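Local coordinates for protein poly(ADP-ribose) glycohydrolase (Thermomonospora curvata, PDB 3SIG) that hydrolyses the ribose-ribose glycosidic bonds of poly(ADP-ribose), releasing ADP-ribose, which it holds in a macrodomain-type pocket, at residues E98-G103 with Q130-H135; S119-S124 with V170-S175; A237-L240 with P245-G248; V253-W258 with A268-R273; D140-D145 with D185-E190. One frame throughout, in Å; residues are numbered along the deposited sequence.

Contact 1: residues E98-G103 with Q130-H135; sequences EHPGGG and QFYAFH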
# COMPACT_ATOMS: atom_id res chain seq x y z
N GLU A 98 1.21 -12.03 -6.39
CA GLU A 98 0.62 -13.36 -6.62
C GLU A 98 -0.64 -13.65 -5.80
O GLU A 98 -1.45 -14.47 -6.23
CB GLU A 98 1.64 -14.43 -6.27
CG GLU A 98 2.89 -14.38 -7.12
CD GLU A 98 3.94 -15.43 -6.75
OE1 GLU A 98 4.01 -15.86 -5.57
OE2 GLU A 98 4.71 -15.81 -7.65
N HIS A 99 -0.81 -13.03 -4.64
CA HIS A 99 -1.95 -13.32 -3.77
C HIS A 99 -2.53 -12.05 -3.18
O HIS A 99 -1.82 -11.28 -2.56
CB HIS A 99 -1.54 -14.25 -2.62
CG HIS A 99 -0.95 -15.54 -3.09
ND1 HIS A 99 0.40 -15.79 -3.06
CD2 HIS A 99 -1.52 -16.62 -3.67
CE1 HIS A 99 0.64 -16.99 -3.57
NE2 HIS A 99 -0.51 -17.51 -3.95
N PRO A 100 -3.84 -11.85 -3.36
CA PRO A 100 -4.47 -10.63 -2.84
C PRO A 100 -4.50 -10.62 -1.32
O PRO A 100 -5.06 -11.56 -0.72
CB PRO A 100 -5.89 -10.68 -3.45
CG PRO A 100 -6.13 -12.17 -3.70
CD PRO A 100 -4.80 -12.69 -4.11
N GLY A 101 -3.92 -9.62 -0.69
CA GLY A 101 -3.79 -9.63 0.77
C GLY A 101 -2.63 -10.50 1.25
O GLY A 101 -2.47 -10.74 2.46
N GLY A 102 -1.79 -10.98 0.33
CA GLY A 102 -0.63 -11.75 0.69
C GLY A 102 -1.01 -13.01 1.43
O GLY A 102 -1.92 -13.72 1.03
N GLY A 103 -0.30 -13.28 2.51
CA GLY A 103 -0.59 -14.45 3.33
C GLY A 103 -1.53 -14.19 4.51
O GLY A 103 -1.44 -14.86 5.55
N GLN A 130 -7.24 -10.81 -12.84
CA GLN A 130 -6.34 -10.61 -13.98
C GLN A 130 -4.95 -10.19 -13.52
O GLN A 130 -3.96 -10.53 -14.15
CB GLN A 130 -6.85 -9.52 -14.95
CG GLN A 130 -8.01 -9.93 -15.86
CD GLN A 130 -8.18 -8.95 -17.02
OE1 GLN A 130 -7.55 -7.89 -17.06
NE2 GLN A 130 -9.03 -9.30 -17.98
N PHE A 131 -4.87 -9.38 -12.48
CA PHE A 131 -3.57 -8.91 -11.96
C PHE A 131 -2.71 -10.08 -11.50
O PHE A 131 -1.52 -10.22 -11.86
CB PHE A 131 -3.83 -7.90 -10.84
CG PHE A 131 -2.61 -7.45 -10.07
CD1 PHE A 131 -2.01 -6.23 -10.35
CD2 PHE A 131 -2.13 -8.18 -9.00
CE1 PHE A 131 -0.95 -5.77 -9.58
CE2 PHE A 131 -1.07 -7.73 -8.22
CZ PHE A 131 -0.50 -6.51 -8.50
N TYR A 132 -3.31 -10.91 -10.68
CA TYR A 132 -2.64 -12.06 -10.10
C TYR A 132 -2.33 -13.12 -11.14
O TYR A 132 -1.22 -13.66 -11.17
CB TYR A 132 -3.46 -12.59 -8.90
CG TYR A 132 -3.59 -11.50 -7.88
CD1 TYR A 132 -2.51 -11.19 -7.05
CD2 TYR A 132 -4.73 -10.72 -7.78
CE1 TYR A 132 -2.58 -10.12 -6.16
CE2 TYR A 132 -4.81 -9.67 -6.90
CZ TYR A 132 -3.73 -9.37 -6.07
OH TYR A 132 -3.81 -8.29 -5.20
N ALA A 133 -3.26 -13.35 -12.05
CA ALA A 133 -3.01 -14.31 -13.13
C ALA A 133 -1.84 -13.89 -14.02
O ALA A 133 -1.00 -14.71 -14.40
CB ALA A 133 -4.26 -14.52 -13.98
N PHE A 134 -1.76 -12.60 -14.33
CA PHE A 134 -0.64 -12.11 -15.13
C PHE A 134 0.68 -12.47 -14.48
O PHE A 134 1.59 -12.96 -15.13
CB PHE A 134 -0.71 -10.59 -15.31
CG PHE A 134 0.43 -10.06 -16.11
CD1 PHE A 134 1.60 -9.68 -15.48
CD2 PHE A 134 0.38 -10.01 -17.50
CE1 PHE A 134 2.68 -9.23 -16.21
CE2 PHE A 134 1.46 -9.55 -18.22
CZ PHE A 134 2.61 -9.16 -17.57
N HIS A 135 0.82 -12.19 -13.19
CA HIS A 135 2.09 -12.47 -12.54
C HIS A 135 2.38 -13.95 -12.38
O HIS A 135 3.52 -14.39 -12.54
CB HIS A 135 2.21 -11.72 -11.21
CG HIS A 135 2.24 -10.24 -11.38
ND1 HIS A 135 1.34 -9.39 -10.77
CD2 HIS A 135 3.04 -9.45 -12.14
CE1 HIS A 135 1.59 -8.15 -11.15
NE2 HIS A 135 2.61 -8.16 -11.98
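Pro-100 lies flat over the phenol of Tyr-132, a proline-aromatic contact that ties a ligand-binding loop to a helix. The CH-pi part is close to ideal: Pro-100 CD stands 3.8 Å from the centroid of the Tyr-132 ring and only 5° off its normal. Toward the hydroxyl end the pyrrolidine keeps touching, with Pro-100 CB 3.6 Å from Tyr-132 CZ. The tyrosine is carried there by its first torsion, which sets CG anti to the carbonyl carbon (chi1 -59°) and sends the ring toward the loop.

Other contacts are with backbone. Tyr-132 CD1 comes within 3.3 Å of Glu-98 C, the peptide before His-99 meeting the ring obliquely, while Glu-98 N lies at the ring edge and in its plane. No hydrogen bond joins the two segments; the fit rests on the CH-pi contact and on van der Waals packing. An alanine in place of Tyr-132 is likely to leave Pro-100 without its aromatic platform and the Glu-98 to His-99 peptide without support, opening a gap between loop and helix.

The loop has polar bonds of its own: Gly-102 N donates to His-99 O at 2.9 Å, closing a type II turn in which a CB on Gly-101 would press on the carbonyl O before it, while Gly-101 N and Gly-103 N bond Glu-112 and Glu-113 of helix 111-118. Gly-102 touches the bound ADP-ribose.

Phe-131 CD2 sits over the other face of the Tyr-132 ring. Helix 129-138 packs on the loop, on helix 121-125, whose Leu-125 touches Pro-100 and Tyr-132, and on Ile-148 of strand 147-157.

Contact 2: residues S119-S124 with V170-S175; sequences SGLYAS and VAFLTS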
# COMPACT_ATOMS: atom_id res chain seq x y z
N SER A 119 -9.16 -3.87 7.00
CA SER A 119 -9.89 -3.01 6.07
C SER A 119 -10.69 -3.85 5.09
O SER A 119 -10.68 -5.09 5.18
CB SER A 119 -8.91 -2.13 5.28
OG SER A 119 -8.21 -2.88 4.31
N GLY A 120 -11.33 -3.19 4.13
CA GLY A 120 -11.94 -3.89 3.02
C GLY A 120 -11.04 -4.17 1.83
O GLY A 120 -11.54 -4.59 0.79
N LEU A 121 -9.74 -4.03 2.02
CA LEU A 121 -8.84 -4.15 0.88
C LEU A 121 -8.95 -5.49 0.17
O LEU A 121 -8.92 -5.54 -1.04
CB LEU A 121 -7.41 -3.91 1.33
CG LEU A 121 -6.35 -4.01 0.22
CD1 LEU A 121 -6.58 -3.01 -0.92
CD2 LEU A 121 -4.97 -3.83 0.86
N TYR A 122 -9.05 -6.59 0.91
CA TYR A 122 -9.14 -7.91 0.26
C TYR A 122 -10.34 -8.02 -0.65
O TYR A 122 -10.27 -8.69 -1.66
CB TYR A 122 -9.22 -8.99 1.34
CG TYR A 122 -9.49 -10.43 0.95
CD1 TYR A 122 -8.61 -11.15 0.18
CD2 TYR A 122 -10.61 -11.08 1.46
CE1 TYR A 122 -8.87 -12.50 -0.07
CE2 TYR A 122 -10.84 -12.40 1.20
CZ TYR A 122 -9.98 -13.07 0.44
OH TYR A 122 -10.24 -14.41 0.21
N ALA A 123 -11.47 -7.43 -0.26
CA ALA A 123 -12.65 -7.51 -1.09
C ALA A 123 -12.37 -6.84 -2.45
O ALA A 123 -12.88 -7.28 -3.45
CB ALA A 123 -13.84 -6.85 -0.43
N SER A 124 -11.60 -5.75 -2.44
CA SER A 124 -11.20 -5.09 -3.67
C SER A 124 -10.22 -5.92 -4.49
O SER A 124 -10.44 -6.18 -5.67
CB SER A 124 -10.61 -3.72 -3.32
OG SER A 124 -10.01 -3.11 -4.45
N VAL A 170 -9.82 5.22 2.96
CA VAL A 170 -8.63 5.63 2.20
C VAL A 170 -8.64 4.96 0.86
O VAL A 170 -9.26 3.90 0.69
CB VAL A 170 -7.34 5.24 2.93
CG1 VAL A 170 -7.35 5.75 4.38
CG2 VAL A 170 -7.13 3.74 2.97
N ALA A 171 -7.89 5.50 -0.08
CA ALA A 171 -7.62 4.79 -1.33
C ALA A 171 -6.34 4.00 -1.16
O ALA A 171 -5.37 4.44 -0.50
CB ALA A 171 -7.48 5.75 -2.47
N PHE A 172 -6.30 2.83 -1.78
CA PHE A 172 -5.07 2.04 -1.86
C PHE A 172 -4.54 1.97 -3.27
O PHE A 172 -5.32 1.92 -4.25
CB PHE A 172 -5.24 0.63 -1.29
CG PHE A 172 -5.37 0.59 0.21
CD1 PHE A 172 -4.27 0.76 1.03
CD2 PHE A 172 -6.61 0.45 0.82
CE1 PHE A 172 -4.40 0.74 2.42
CE2 PHE A 172 -6.75 0.40 2.21
CZ PHE A 172 -5.64 0.56 3.00
N LEU A 173 -3.21 1.94 -3.35
CA LEU A 173 -2.47 1.73 -4.58
C LEU A 173 -1.69 0.46 -4.38
O LEU A 173 -0.82 0.42 -3.51
CB LEU A 173 -1.51 2.90 -4.82
CG LEU A 173 -2.14 4.30 -4.72
CD1 LEU A 173 -1.17 5.40 -4.43
CD2 LEU A 173 -2.86 4.58 -5.98
N THR A 174 -2.00 -0.56 -5.20
CA THR A 174 -1.42 -1.89 -5.04
C THR A 174 -0.47 -2.14 -6.19
O THR A 174 -0.89 -2.29 -7.34
CB THR A 174 -2.55 -2.94 -4.95
OG1 THR A 174 -3.18 -2.79 -3.68
CG2 THR A 174 -2.11 -4.37 -5.06
N SER A 175 0.82 -2.15 -5.86
CA SER A 175 1.89 -2.31 -6.82
C SER A 175 3.00 -3.09 -6.14
O SER A 175 3.47 -2.66 -5.09
CB SER A 175 2.42 -0.92 -7.21
OG SER A 175 3.64 -0.98 -7.96
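The ring of Phe-172 has Leu-121 over one face, with CD2 lying above it and CD1 making the closer touch, while Val-170 CG2, two residues back on the same strand, covers the opposite face, 3.4 Å from the ring plane and offset toward the rim. Ser-119 OG approaches obliquely, 4.2 Å from Phe-172 CE2. The contact is buried and mainly apolar: Leu-121 CD1 is 3.9 Å from Phe-172 CD2 and equally near its CB, so this methyl lies to one side of the ring plane, near the CB end of the ring. Leu-121 reaches the strand because CG lies anti to its backbone N (chi1 180°), extending the branch away from the helix start.

The hydroxyl of Ser-119 also serves its own backbone. Leu-121 N donates to Ser-119 OG at 3.0 Å, an ST turn, and the same oxygen is hydrogen-bonded to Leu-115 O, so the buried hydroxyl has polar partners on its own side of the interface. Farther along the strand, Thr-174 OG1 is held by Asn-93 ND2 of strand 90-94.

With Gly-120 as N-cap, the arrangement is that of a helix start laid on the central sheet, a layering of helices on a mixed sheet characteristic of the macrodomain fold.

Contact 3: residues A237-L240 with P245-G248; sequences AGLL and PFAG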
# COMPACT_ATOMS: atom_id res chain seq x y z
N ALA A 237 12.97 10.06 -3.57
CA ALA A 237 13.57 11.39 -3.55
C ALA A 237 13.77 11.96 -4.94
O ALA A 237 13.53 13.16 -5.17
CB ALA A 237 14.92 11.36 -2.83
N GLY A 238 14.24 11.16 -5.88
CA GLY A 238 14.42 11.64 -7.23
C GLY A 238 13.12 12.07 -7.89
O GLY A 238 13.12 12.95 -8.76
N LEU A 239 12.01 11.49 -7.48
CA LEU A 239 10.71 11.84 -8.02
C LEU A 239 10.11 13.07 -7.35
O LEU A 239 9.42 13.87 -8.01
CB LEU A 239 9.74 10.66 -7.86
CG LEU A 239 10.10 9.46 -8.74
CD1 LEU A 239 9.30 8.21 -8.30
CD2 LEU A 239 9.92 9.71 -10.22
N LEU A 240 10.41 13.26 -6.07
CA LEU A 240 9.73 14.29 -5.27
C LEU A 240 10.59 15.50 -4.97
O LEU A 240 10.04 16.56 -4.66
CB LEU A 240 9.26 13.71 -3.93
CG LEU A 240 8.16 12.66 -4.05
CD1 LEU A 240 8.08 11.88 -2.74
CD2 LEU A 240 6.80 13.27 -4.39
N PRO A 245 9.92 15.00 -11.30
CA PRO A 245 8.65 15.14 -11.99
C PRO A 245 7.45 15.37 -11.10
O PRO A 245 6.46 15.93 -11.57
CB PRO A 245 8.51 13.82 -12.77
CG PRO A 245 9.53 12.94 -12.23
CD PRO A 245 10.62 13.77 -11.70
N PHE A 246 7.52 14.93 -9.85
CA PHE A 246 6.43 15.12 -8.90
C PHE A 246 6.72 16.18 -7.84
O PHE A 246 5.99 16.30 -6.86
CB PHE A 246 6.00 13.78 -8.25
CG PHE A 246 5.32 12.87 -9.22
CD1 PHE A 246 4.00 13.00 -9.46
CD2 PHE A 246 6.06 11.95 -9.97
CE1 PHE A 246 3.36 12.19 -10.39
CE2 PHE A 246 5.43 11.15 -10.91
CZ PHE A 246 4.10 11.27 -11.11
N ALA A 247 7.80 16.95 -8.02
CA ALA A 247 8.13 17.99 -7.06
C ALA A 247 6.98 18.98 -6.98
O ALA A 247 6.52 19.49 -7.99
CB ALA A 247 9.43 18.71 -7.47
N GLY A 248 6.50 19.21 -5.76
CA GLY A 248 5.43 20.15 -5.51
C GLY A 248 4.03 19.74 -5.92
O GLY A 248 3.10 20.51 -5.75
O HOH W 1 7.76 17.57 -3.54
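Leu-239 O accepts the one direct hydrogen bond between the segments, from Phe-246 N at 2.8 Å. The N-H...O angle is 146°. Ala-247 N is also close to this oxygen but too poorly angled to bond. The next carbonyl is served differently. Leu-240 O accepts a hydrogen bond from a water at 2.7 Å, and that water accepts in turn from Gly-248 N, so a solvent bridge carries the link on to Leu-240 and Gly-248. Ala-247 CA also points its hydrogen at Leu-240 O, the two heavy atoms 3.4 Å apart. Two successive carbonyls at the end of the helix are thus met by the returning chain.

Apolar contacts close round these bonds. Leu-239 CD2 meets Pro-245 CG at 3.8 Å, the two side chains crossing at a slant, and Leu-239 CB stands near one ring carbon of Phe-246. Leu-240 approaches from another direction: its CB starts away from the loop, but CD2 comes back to 4.0 Å from Phe-246 CB. With CG anti to the carbonyl carbon (chi1 -69°), the Phe-246 ring is led away from the exposed loop and reaches Leu-204 of helix 189-209, which Leu-239 also touches. Leu-240 packs on Phe-250 as well. The leucines and Phe-246 are buried, whereas Gly-248, which holds the water, is exposed.

Gly-248 turns the chain at positive phi toward strand 252-256. The whole is a tight connection, the helix-to-strand half of a beta-alpha-beta crossover, from strand 214-217 through helix 229-240 to strand 252-256, as in macrodomains.

Contact 4: residues V253-W258 with A268-R273; sequences VVFAVW and AAFARR. With AR6 ([(2R,3S,4R,5R)-5-(6-aminopurin-9-yl)-3,4-dihydroxy-oxolan-2-yl]methyl [hydroxy-[[(2R,3S,4R,5S)-3,4,5-trihydroxyoxolan-2-yl]methoxy]phosphoryl] hydrogen phosphate), chain B.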
# COMPACT_ATOMS: atom_id res chain seq x y z
N VAL A 253 3.24 14.25 1.89
CA VAL A 253 3.70 12.87 1.74
C VAL A 253 4.29 12.44 3.05
O VAL A 253 5.20 13.11 3.59
CB VAL A 253 4.76 12.76 0.67
CG1 VAL A 253 5.32 11.34 0.59
CG2 VAL A 253 4.19 13.19 -0.70
N VAL A 254 3.79 11.34 3.59
CA VAL A 254 4.37 10.73 4.79
C VAL A 254 5.04 9.42 4.42
O VAL A 254 4.41 8.58 3.76
CB VAL A 254 3.30 10.40 5.85
CG1 VAL A 254 3.93 9.82 7.14
CG2 VAL A 254 2.44 11.60 6.19
N PHE A 255 6.30 9.29 4.81
CA PHE A 255 6.98 8.00 4.78
C PHE A 255 6.80 7.41 6.15
O PHE A 255 7.55 7.73 7.09
CB PHE A 255 8.45 8.16 4.37
CG PHE A 255 8.63 8.69 2.98
CD1 PHE A 255 8.49 7.87 1.88
CD2 PHE A 255 8.87 10.03 2.76
CE1 PHE A 255 8.66 8.37 0.59
CE2 PHE A 255 9.03 10.52 1.47
CZ PHE A 255 8.89 9.70 0.40
N ALA A 256 5.78 6.55 6.25
CA ALA A 256 5.43 5.90 7.51
C ALA A 256 6.17 4.56 7.52
O ALA A 256 5.83 3.67 6.73
CB ALA A 256 3.93 5.69 7.60
N VAL A 257 7.22 4.47 8.35
CA VAL A 257 8.09 3.33 8.31
C VAL A 257 8.14 2.71 9.71
O VAL A 257 8.83 3.21 10.59
CB VAL A 257 9.48 3.69 7.84
CG1 VAL A 257 10.27 2.38 7.66
CG2 VAL A 257 9.44 4.49 6.53
N TRP A 258 7.40 1.61 9.91
CA TRP A 258 7.30 0.87 11.15
C TRP A 258 8.16 -0.38 11.00
O TRP A 258 7.76 -1.34 10.32
CB TRP A 258 5.84 0.49 11.40
CG TRP A 258 5.67 -0.29 12.66
CD1 TRP A 258 6.00 0.13 13.90
CD2 TRP A 258 5.21 -1.63 12.80
NE1 TRP A 258 5.75 -0.86 14.83
CE2 TRP A 258 5.26 -1.96 14.17
CE3 TRP A 258 4.73 -2.58 11.91
CZ2 TRP A 258 4.84 -3.19 14.67
CZ3 TRP A 258 4.31 -3.82 12.40
CH2 TRP A 258 4.38 -4.11 13.77
N ALA A 268 15.57 4.29 9.45
CA ALA A 268 16.77 5.11 9.45
C ALA A 268 17.15 5.59 8.05
O ALA A 268 17.57 6.73 7.88
CB ALA A 268 17.92 4.35 10.08
N ALA A 269 17.02 4.75 7.04
CA ALA A 269 17.38 5.13 5.67
C ALA A 269 16.48 6.25 5.16
O ALA A 269 16.95 7.18 4.52
CB ALA A 269 17.29 3.93 4.74
N PHE A 270 15.20 6.16 5.46
CA PHE A 270 14.27 7.21 5.05
C PHE A 270 14.49 8.49 5.84
O PHE A 270 14.48 9.59 5.26
CB PHE A 270 12.82 6.73 5.11
CG PHE A 270 12.41 5.92 3.91
CD1 PHE A 270 11.68 6.50 2.88
CD2 PHE A 270 12.82 4.61 3.77
CE1 PHE A 270 11.36 5.74 1.76
CE2 PHE A 270 12.52 3.88 2.65
CZ PHE A 270 11.78 4.45 1.65
N ALA A 271 14.75 8.38 7.14
CA ALA A 271 15.01 9.55 7.98
C ALA A 271 16.23 10.29 7.48
O ALA A 271 16.26 11.51 7.44
CB ALA A 271 15.20 9.14 9.45
N ARG A 272 17.26 9.55 7.08
CA ARG A 272 18.47 10.17 6.57
C ARG A 272 18.21 10.93 5.29
O ARG A 272 18.71 12.02 5.07
CB ARG A 272 19.56 9.13 6.33
CG ARG A 272 20.19 8.64 7.63
CD ARG A 272 21.48 7.86 7.38
NE ARG A 272 21.25 6.60 6.69
CZ ARG A 272 20.86 5.48 7.30
NH1 ARG A 272 20.66 5.46 8.61
NH2 ARG A 272 20.68 4.38 6.60
N ARG A 273 17.42 10.34 4.40
CA ARG A 273 17.26 10.95 3.09
C ARG A 273 16.30 12.13 3.13
O ARG A 273 16.52 13.10 2.40
CB ARG A 273 16.78 9.90 2.08
CG ARG A 273 16.61 10.42 0.63
CD ARG A 273 17.96 10.94 0.13
NE ARG A 273 17.94 11.65 -1.15
CZ ARG A 273 17.67 12.94 -1.30
NH1 ARG A 273 17.32 13.67 -0.25
NH2 ARG A 273 17.70 13.50 -2.50
N1 AR6 B . 3.54 0.06 8.22
C2 AR6 B . 4.62 0.70 7.79
N3 AR6 B . 5.83 0.14 7.52
C4 AR6 B . 5.85 -1.20 7.70
C5 AR6 B . 4.71 -1.95 8.16
C6 AR6 B . 3.56 -1.23 8.39
N6 AR6 B . 2.42 -1.89 8.86
N7 AR6 B . 5.12 -3.33 8.20
C8 AR6 B . 6.36 -3.35 7.85
N9 AR6 B . 6.89 -2.13 7.54
PA AR6 B . 7.05 -5.48 3.76
PB AR6 B . 7.79 -5.80 0.90
C1' AR6 B . 8.21 -1.71 7.08
O1A AR6 B . 8.11 -6.46 4.12
O1B AR6 B . 7.32 -4.93 -0.25
C1D AR6 B . 3.95 -9.36 2.03
O1D AR6 B . 3.82 -10.71 2.40
C2' AR6 B . 9.33 -2.64 7.50
O2' AR6 B . 10.49 -1.90 7.75
O2A AR6 B . 5.64 -5.77 4.22
O2B AR6 B . 9.26 -5.88 1.17
C2D AR6 B . 3.29 -9.20 0.71
O2D AR6 B . 2.03 -9.75 0.56
C3' AR6 B . 9.50 -3.48 6.29
O3' AR6 B . 10.81 -3.95 6.15
O3A AR6 B . 7.07 -5.22 2.20
C3D AR6 B . 4.36 -9.40 -0.27
O3D AR6 B . 4.35 -10.78 -0.52
C4' AR6 B . 9.13 -2.59 5.14
O4' AR6 B . 8.28 -1.60 5.68
C4D AR6 B . 5.57 -8.95 0.47
O4D AR6 B . 5.32 -9.05 1.86
C5' AR6 B . 8.47 -3.28 3.95
O5' AR6 B . 7.33 -4.02 4.37
C5D AR6 B . 6.01 -7.53 0.12
O5D AR6 B . 7.25 -7.27 0.76
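Phe-255 and Phe-270 pair the strand 252-256 with the C-terminal helix 265-273, a helix-on-sheet contact of the macrodomain fold at the margin of the ADP-ribose pocket. The tight part is aromatic. Phe-270 CE1 reaches to 3.6 Å from Phe-255 CD1, and the side chains cross at about a right angle. The rings are neither stacked nor edge-to-face: their planes meet at 41° and their centroids lie 5.3 Å apart. Both phenylalanines set CG anti to the carbonyl carbon (chi1 -64° at Phe-255), which turns each ring into the space between strand and helix. Val-253 CG1 lies over the rim of one face of Phe-255, Phe-274 stacks on the same residue, and Ala-233 of helix 229-240 touches Phe-270.

Val-257 makes the looser touch, its CG2 standing 4.2 Å from Phe-270 CG. On the outer turns of the helix, Ala-271 and Arg-272 are exposed, whereas Arg-273, only partly so, forms a salt bridge with Glu-234 of helix 229-240.

From the strand end onward the segment borders the nucleotide. It runs along the C2/N3 edge of the adenine, Ala-256 O lying 3.4 Å from C2 of the ligand, then puts Trp-258 O over a face of the base, 3.0 Å from N9. Trp-258 presents the edge of its indole to the base, and its CE3 lies 3.8 Å from the adenine C5.

Contact 5: residues D140-D145 with D185-E190; sequences DPLYSD and DLRTVE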
# COMPACT_ATOMS: atom_id res chain seq x y z
N ASP A 140 8.33 -14.04 -13.24
CA ASP A 140 9.56 -13.28 -13.17
C ASP A 140 9.50 -12.38 -11.96
O ASP A 140 8.56 -11.60 -11.82
CB ASP A 140 9.71 -12.42 -14.41
CG ASP A 140 11.08 -11.83 -14.51
OD1 ASP A 140 11.79 -12.10 -15.51
OD2 ASP A 140 11.50 -11.15 -13.59
N PRO A 141 10.50 -12.46 -11.08
CA PRO A 141 10.43 -11.72 -9.82
C PRO A 141 10.59 -10.21 -9.94
O PRO A 141 10.41 -9.51 -8.93
CB PRO A 141 11.54 -12.34 -8.98
CG PRO A 141 12.52 -12.89 -10.00
CD PRO A 141 11.64 -13.39 -11.11
N LEU A 142 10.85 -9.69 -11.13
CA LEU A 142 10.76 -8.25 -11.32
C LEU A 142 9.30 -7.83 -11.32
O LEU A 142 9.02 -6.65 -11.12
CB LEU A 142 11.41 -7.80 -12.63
CG LEU A 142 12.95 -7.75 -12.66
CD1 LEU A 142 13.44 -7.55 -14.08
CD2 LEU A 142 13.47 -6.62 -11.78
N TYR A 143 8.39 -8.77 -11.55
CA TYR A 143 6.95 -8.50 -11.64
C TYR A 143 6.69 -7.49 -12.75
O TYR A 143 7.34 -7.55 -13.81
CB TYR A 143 6.34 -8.11 -10.28
CG TYR A 143 6.65 -9.10 -9.20
CD1 TYR A 143 6.49 -10.46 -9.37
CD2 TYR A 143 7.11 -8.66 -7.96
CE1 TYR A 143 6.76 -11.35 -8.35
CE2 TYR A 143 7.38 -9.53 -6.95
CZ TYR A 143 7.22 -10.86 -7.14
OH TYR A 143 7.48 -11.71 -6.10
N SER A 144 5.75 -6.57 -12.58
CA SER A 144 5.40 -5.65 -13.64
C SER A 144 4.85 -4.37 -13.01
O SER A 144 4.58 -4.33 -11.81
CB SER A 144 4.31 -6.25 -14.55
OG SER A 144 3.05 -6.23 -13.90
N ASP A 145 4.61 -3.38 -13.85
CA ASP A 145 4.07 -2.09 -13.45
C ASP A 145 2.54 -2.09 -13.38
O ASP A 145 1.95 -1.04 -13.19
CB ASP A 145 4.50 -0.97 -14.41
CG ASP A 145 5.97 -0.67 -14.38
OD1 ASP A 145 6.67 -1.00 -13.41
OD2 ASP A 145 6.43 -0.05 -15.37
N ASP A 185 21.83 -11.36 -7.22
CA ASP A 185 22.71 -10.44 -7.93
C ASP A 185 22.60 -10.62 -9.44
O ASP A 185 23.46 -10.16 -10.18
CB ASP A 185 24.17 -10.62 -7.49
CG ASP A 185 24.78 -11.90 -8.01
OD1 ASP A 185 24.03 -12.77 -8.50
OD2 ASP A 185 26.02 -12.03 -7.91
N LEU A 186 21.51 -11.21 -9.90
CA LEU A 186 21.42 -11.52 -11.33
C LEU A 186 20.71 -10.39 -12.10
O LEU A 186 20.51 -10.51 -13.30
CB LEU A 186 20.74 -12.87 -11.55
CG LEU A 186 21.54 -14.05 -11.00
CD1 LEU A 186 20.79 -15.35 -11.21
CD2 LEU A 186 22.88 -14.11 -11.65
N ARG A 187 20.37 -9.30 -11.40
CA ARG A 187 20.14 -8.00 -12.04
C ARG A 187 21.08 -7.00 -11.35
O ARG A 187 21.37 -7.15 -10.16
CB ARG A 187 18.70 -7.52 -11.91
CG ARG A 187 17.65 -8.46 -12.47
CD ARG A 187 17.60 -8.38 -13.95
NE ARG A 187 16.50 -9.17 -14.49
CZ ARG A 187 16.29 -9.36 -15.79
NH1 ARG A 187 17.09 -8.82 -16.69
NH2 ARG A 187 15.27 -10.11 -16.18
N THR A 188 21.56 -5.99 -12.06
CA THR A 188 22.48 -5.03 -11.46
C THR A 188 21.69 -4.05 -10.57
O THR A 188 20.48 -3.90 -10.68
CB THR A 188 23.19 -4.21 -12.53
OG1 THR A 188 22.20 -3.48 -13.26
CG2 THR A 188 24.00 -5.11 -13.50
N VAL A 189 22.43 -3.34 -9.73
CA VAL A 189 21.88 -2.28 -8.89
C VAL A 189 21.11 -1.31 -9.75
O VAL A 189 20.00 -0.89 -9.40
CB VAL A 189 23.01 -1.56 -8.12
CG1 VAL A 189 22.50 -0.32 -7.38
CG2 VAL A 189 23.66 -2.53 -7.12
N GLU A 190 21.69 -0.95 -10.89
CA GLU A 190 21.10 0.05 -11.76
C GLU A 190 19.85 -0.47 -12.47
O GLU A 190 18.89 0.30 -12.63
CB GLU A 190 22.14 0.53 -12.77
CG GLU A 190 23.31 1.32 -12.11
CD GLU A 190 24.29 0.45 -11.29
OE1 GLU A 190 24.48 -0.74 -11.63
OE2 GLU A 190 24.83 0.99 -10.31
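Leu-142 and Arg-187 both set CG anti to the carbonyl carbon, which directs each across the gap between their loops, and a bend at chi2 of the arginine (-77°) brings its guanidinium face against the leucine. Leu-142 CD1 lies over that face, 3.5 Å from Arg-187 NE. Asp-140 and Arg-187 point at each other from opposite directions, the carboxylate lying at the guanidinium edge and turned only 28° from its plane. Asp-140 OD1 is 4.1 Å from Arg-187 NH2, too far for a salt bridge, though the opposite charges probably still attract. Arg-187 also has a long, weak ion pair with Glu-191.

The second carboxylate oxygen is firmly engaged: Leu-142 N donates to Asp-140 OD2 at 2.9 Å and 169°, through the anti lone pair. Replacing Asp-140 by an alanine would probably leave Leu-142 N without its acceptor, weakening the turn, and Arg-187 without a nearby negative charge.

Leu-142 also packs on Ile-192 and Val-195 of helix 189-209. Asp-140 begins an Asx turn within a type I beta turn, which meets the loop leading into that helix at the protein surface.

Followed from the N terminus, contact 1 comes first, returning helix 129-138 to the loop after strand 90-94. Contact 2 opens inside that span, at 119-124, and closes at strand 163-175, so the two cross; they also touch, for instance through Phe-131 and Thr-174. Contact 5 opens after contact 1 has closed but before contact 2 does, crosses contact 2, and ends at the start of helix 189-209; the His-135 to Ser-144 hydrogen bond joins it to contact 1. Contacts 3 and 4 then close short loops in series and meet where Leu-240 packs on Phe-255. Contacts 2 and 4 reach the same sheet, while contacts 1 and 4 lie on opposite sides of the chain's centre.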